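Local coordinates for protein maleate cis-trans isomerase (Pseudomonas putida, PDB 4FQ5) that binds maleate between two similar parallel-sheet halves of the chain and probably catalyses its cis-trans isomerisation to fumarate, at residues S37-E42 with A221-S226; K70-E75 with S188-V193. The protein carries 1 engineered substitution. All blocks are in the same frame, centred on the assembly; numbering follows the deposited sequence.

Contact 1. Residues S37-E42 with A221-S226. Engineered in segment 221-226: Ala-221 (natural residue Cys). With MAE (maleic acid), chain C.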
# COMPACT_ATOMS: atom_id res chain seq x y z
N SER A 37 -7.31 20.07 17.99
CA SER A 37 -7.27 18.84 18.77
C SER A 37 -7.80 17.62 18.01
O SER A 37 -7.74 16.49 18.52
CB SER A 37 -8.07 19.02 20.06
OG SER A 37 -9.41 19.33 19.75
N ASN A 38 -8.32 17.84 16.81
CA ASN A 38 -8.86 16.75 16.00
C ASN A 38 -7.72 15.91 15.42
O ASN A 38 -6.77 16.45 14.85
CB ASN A 38 -9.78 17.29 14.90
CG ASN A 38 -10.52 16.18 14.16
OD1 ASN A 38 -9.94 15.46 13.36
ND2 ASN A 38 -11.82 16.06 14.41
N ILE A 39 -7.83 14.59 15.58
CA ILE A 39 -6.86 13.64 15.03
C ILE A 39 -7.51 12.65 14.06
O ILE A 39 -6.84 12.03 13.23
CB ILE A 39 -6.11 12.85 16.13
CG1 ILE A 39 -7.09 12.17 17.10
CG2 ILE A 39 -5.14 13.76 16.89
CD1 ILE A 39 -6.52 10.95 17.78
N THR A 40 -8.83 12.52 14.16
CA THR A 40 -9.56 11.48 13.44
C THR A 40 -9.79 11.82 11.97
O THR A 40 -9.72 10.93 11.12
CB THR A 40 -10.87 11.12 14.17
OG1 THR A 40 -10.56 10.67 15.48
CG2 THR A 40 -11.66 10.03 13.44
N MET A 41 -10.05 13.09 11.65
CA MET A 41 -10.21 13.49 10.26
C MET A 41 -8.95 13.17 9.45
O MET A 41 -9.03 12.63 8.35
CB MET A 41 -10.57 14.97 10.13
CG MET A 41 -11.00 15.37 8.72
SD MET A 41 -12.75 15.10 8.36
CE MET A 41 -13.02 13.44 8.95
N GLU A 42 -7.79 13.50 10.03
CA GLU A 42 -6.50 13.20 9.43
C GLU A 42 -6.13 11.71 9.45
O GLU A 42 -5.10 11.32 8.92
CB GLU A 42 -5.41 14.04 10.09
CG GLU A 42 -5.48 15.52 9.68
CD GLU A 42 -4.80 16.45 10.66
OE1 GLU A 42 -4.90 16.23 11.90
OE2 GLU A 42 -4.17 17.41 10.21
N ALA A 221 -20.04 13.48 14.22
CA ALA A 221 -18.79 14.15 14.51
C ALA A 221 -17.64 13.54 13.74
O ALA A 221 -17.66 12.36 13.37
CB ALA A 221 -18.49 14.12 15.99
N VAL A 222 -16.62 14.35 13.54
CA VAL A 222 -15.48 13.98 12.76
C VAL A 222 -14.32 13.54 13.68
O VAL A 222 -13.38 12.89 13.23
CB VAL A 222 -15.17 15.15 11.80
CG1 VAL A 222 -13.73 15.62 11.87
CG2 VAL A 222 -15.63 14.81 10.39
N GLN A 223 -14.42 13.86 14.97
CA GLN A 223 -13.42 13.39 15.95
C GLN A 223 -13.65 11.95 16.42
O GLN A 223 -12.70 11.24 16.74
CB GLN A 223 -13.33 14.33 17.16
CG GLN A 223 -12.28 13.95 18.20
CD GLN A 223 -10.85 14.23 17.76
OE1 GLN A 223 -10.44 13.88 16.64
NE2 GLN A 223 -10.07 14.82 18.66
N MET A 224 -14.91 11.52 16.50
CA MET A 224 -15.21 10.19 17.01
C MET A 224 -14.91 9.14 15.94
O MET A 224 -15.53 9.16 14.88
CB MET A 224 -16.68 10.10 17.44
CG MET A 224 -17.02 8.75 18.04
SD MET A 224 -18.64 8.71 18.82
CE MET A 224 -19.75 8.76 17.41
N PRO A 225 -13.96 8.23 16.21
CA PRO A 225 -13.61 7.19 15.24
C PRO A 225 -14.80 6.28 14.97
O PRO A 225 -15.50 5.88 15.90
CB PRO A 225 -12.48 6.40 15.92
CG PRO A 225 -11.99 7.28 17.01
CD PRO A 225 -13.15 8.12 17.44
N SER A 226 -15.03 5.95 13.71
CA SER A 226 -16.15 5.08 13.36
C SER A 226 -15.85 4.20 12.16
O SER A 226 -16.53 3.20 11.95
CB SER A 226 -17.41 5.91 13.10
OG SER A 226 -17.24 6.73 11.96
C1 MAE C . -14.66 17.44 15.85
O1 MAE C . -13.44 17.36 16.09
O2 MAE C . -15.42 16.46 15.86
C2 MAE C . -15.22 18.77 15.58
C3 MAE C . -16.39 18.99 15.03
C4 MAE C . -17.33 17.94 14.57
O3 MAE C . -18.39 17.81 15.17
O4 MAE C . -17.08 17.23 13.58

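Contact 2. Residues K70-E75 with S188-V193. With MAE (maleic acid), chain C.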
# COMPACT_ATOMS: atom_id res chain seq x y z
N LYS A 70 -10.30 22.86 21.88
CA LYS A 70 -9.96 21.75 22.77
C LYS A 70 -11.21 21.11 23.36
O LYS A 70 -11.21 19.93 23.69
CB LYS A 70 -9.04 22.22 23.89
CG LYS A 70 -7.70 22.79 23.42
CD LYS A 70 -6.95 23.45 24.57
CE LYS A 70 -6.25 22.44 25.46
NZ LYS A 70 -5.11 21.75 24.77
N HIS A 71 -12.27 21.91 23.52
CA HIS A 71 -13.53 21.44 24.10
C HIS A 71 -14.68 21.84 23.25
O HIS A 71 -14.75 22.99 22.80
CB HIS A 71 -13.70 21.95 25.53
CG HIS A 71 -12.57 21.55 26.45
ND1 HIS A 71 -12.61 20.43 27.20
CD2 HIS A 71 -11.33 22.15 26.70
CE1 HIS A 71 -11.46 20.32 27.90
NE2 HIS A 71 -10.68 21.37 27.59
N VAL A 72 -15.58 20.90 23.02
CA VAL A 72 -16.69 21.10 22.09
C VAL A 72 -17.85 21.77 22.83
O VAL A 72 -18.78 21.11 23.30
CB VAL A 72 -17.13 19.77 21.43
CG1 VAL A 72 -18.11 20.03 20.29
CG2 VAL A 72 -15.91 19.00 20.91
N THR A 73 -17.74 23.09 22.95
CA THR A 73 -18.77 23.94 23.56
C THR A 73 -19.13 25.02 22.54
O THR A 73 -18.34 25.29 21.63
CB THR A 73 -18.24 24.66 24.81
OG1 THR A 73 -17.20 25.58 24.43
CG2 THR A 73 -17.69 23.66 25.83
N LYS A 74 -20.30 25.63 22.69
CA LYS A 74 -20.72 26.70 21.78
C LYS A 74 -19.67 27.81 21.67
O LYS A 74 -19.37 28.27 20.57
CB LYS A 74 -22.08 27.29 22.21
CG LYS A 74 -22.51 28.48 21.35
CD LYS A 74 -23.04 28.03 19.99
CE LYS A 74 -22.53 28.91 18.85
NZ LYS A 74 -21.36 28.28 18.17
N GLU A 75 -19.13 28.23 22.81
CA GLU A 75 -18.13 29.31 22.85
C GLU A 75 -16.87 28.94 22.06
O GLU A 75 -16.36 29.75 21.27
CB GLU A 75 -17.77 29.65 24.30
CG GLU A 75 -16.51 30.49 24.48
CD GLU A 75 -15.83 30.23 25.82
OE1 GLU A 75 -14.68 29.74 25.82
OE2 GLU A 75 -16.44 30.52 26.87
N SER A 188 -17.36 16.20 25.97
CA SER A 188 -17.00 17.53 25.44
C SER A 188 -15.50 17.73 25.26
O SER A 188 -15.07 18.55 24.44
CB SER A 188 -17.61 18.64 26.30
OG SER A 188 -17.12 18.59 27.62
N ASP A 189 -14.70 16.99 26.04
CA ASP A 189 -13.25 16.98 25.85
C ASP A 189 -12.95 16.29 24.52
O ASP A 189 -13.20 15.10 24.37
CB ASP A 189 -12.56 16.25 27.01
CG ASP A 189 -11.05 16.35 26.94
OD1 ASP A 189 -10.45 16.87 27.90
OD2 ASP A 189 -10.45 15.92 25.93
N ASN A 190 -12.42 17.05 23.57
CA ASN A 190 -12.28 16.55 22.20
C ASN A 190 -11.24 15.43 22.08
O ASN A 190 -11.40 14.53 21.25
CB ASN A 190 -12.00 17.68 21.21
CG ASN A 190 -12.53 17.37 19.81
OD1 ASN A 190 -13.53 16.65 19.66
ND2 ASN A 190 -11.87 17.90 18.78
N LEU A 191 -10.21 15.47 22.91
CA LEU A 191 -9.27 14.35 23.00
C LEU A 191 -9.90 13.10 23.61
O LEU A 191 -9.57 11.98 23.21
CB LEU A 191 -7.99 14.76 23.75
CG LEU A 191 -7.05 15.66 22.94
CD1 LEU A 191 -6.00 16.29 23.84
CD2 LEU A 191 -6.40 14.91 21.79
N ALA A 192 -10.82 13.27 24.55
CA ALA A 192 -11.59 12.14 25.07
C ALA A 192 -12.52 11.56 24.01
O ALA A 192 -12.74 10.34 23.96
CB ALA A 192 -12.35 12.51 26.33
N VAL A 193 -13.06 12.41 23.13
CA VAL A 193 -13.90 11.95 22.02
C VAL A 193 -13.10 11.01 21.10
O VAL A 193 -13.60 9.96 20.68
CB VAL A 193 -14.51 13.12 21.20
CG1 VAL A 193 -15.22 12.61 19.95
CG2 VAL A 193 -15.46 13.95 22.06
C1 MAE C . -14.66 17.44 15.85
O1 MAE C . -13.44 17.36 16.09
O2 MAE C . -15.42 16.46 15.86
C2 MAE C . -15.22 18.77 15.58
C3 MAE C . -16.39 18.99 15.03
C4 MAE C . -17.33 17.94 14.57
O3 MAE C . -18.39 17.81 15.17
O4 MAE C . -17.08 17.23 13.58
O HOH W 1 -9.01 18.38 23.96
O HOH W 2 -14.80 19.52 28.21

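Contact 1. Residues S37-E42 with A221-S226
The maleate pocket lies between the two parallel sheets of the chain, and here Asn-38 meets Val-222 and Gln-223 beside the ligand. Asn-38 ND2 donates to maleate O1 at 2.7 Å. From the other segment, Gln-223 N reaches maleate O2 at 2.9 Å and Val-222 N gives a further bond to O4; backbone and amide N-H groups suit carboxylate oxygens. Gln-223 is long enough to fold back alongside Asn-38: CG lies anti to N (chi1 -178°), the chain bends at chi2, and the two amide planes end 26° apart. Its OE1 accepts from Ile-39 N on a lone pair at 2.9 Å and from Thr-40 N at 3.3 Å nearly along the C=O axis. NE2 donates to Ser-37 O from above that carbonyl plane, and to Asn-190 O, so both ends of the amide are gripped. An Asx motif steadies Asn-38, whose OD1 accepts from Met-41 N at 2.9 Å, in the carbonyl plane, leaving ND2 for the ligand. The small hydroxyl of Thr-40 fits against the chain, OG1 donating to Gln-223 O from above its carbonyl plane; the modelled 2.5 Å is doubtfully short. Past the Asx motif, the flexible Met-41 curls SD and CE against both methyls of Val-222.

Contact 2. Residues K70-E75 with S188-V193
His-71 and Asp-189 face each other as a non-hydrogen-bonded pair in a single antiparallel beta bridge, flanked by Val-72 N to Ser-188 O at 2.8 Å and Asn-190 N to Lys-70 O at 3.1 Å. The first of these is nearly straight, 170° at the hydrogen. The bridge joins two loops that each lead into a helix: 70-75 follows strand 59-67 of one parallel sheet, and 188-193 follows strand 178-184 of the other. Val-72 is the centre of an inverse gamma turn, which swings the chain away from the bridge toward the helix beginning at Lys-74. Thr-73 is the N-cap of that helix, its OG1 accepting from Glu-76 N. Asp-189 caps the other helix, OD2 accepting from Ala-192 N at 3.0 Å from above the carboxylate plane; a short side chain with an acceptor suits an N-cap, and its negative charge probably interacts favourably with the helix N-terminus.

The His-71 ring stands almost perpendicular to the Asp-189 carboxylate, the planes 80° apart, with CE1 3.6 Å from OD1. A water ties the ring to the second segment, lying 2.6 Å from both His-71 ND1 and Ser-188 OG. Lys-70 contributes its carbonyl here, while its long side chain turns away to form a salt bridge with Asp-93 of the second subunit. On the inner side, the branched Val-72 lays CG2 against the Asn-190 amide, 3.6 Å from OD1. Asn-190 has CG anti to N (chi1 -151°), which carries its amide inward from the start of the helix to the pocket. There ND2 donates to Ser-37 OG and, at 3.2 Å, to maleate O1.

From the N terminus, the chain leaves strand 27-35 into 37-42, runs through helix 41-52 and strand 59-67 to 70-75, and then completes the first parallel sheet before building the second. Segment 188-193, after strand 178-184, closes contact 2 over 112 intervening residues. Beyond strand 215-217, segment 221-226 closes contact 1 over 178, so contact 2 is nested inside the larger loop. Both contacts join a loop of the first sheet to one of the second, with centres 12 Å apart, contact 1 nearer the middle of the chain. They share the maleate, and Gln-223 packs on Val-193 between them. Each also lies beside the second subunit.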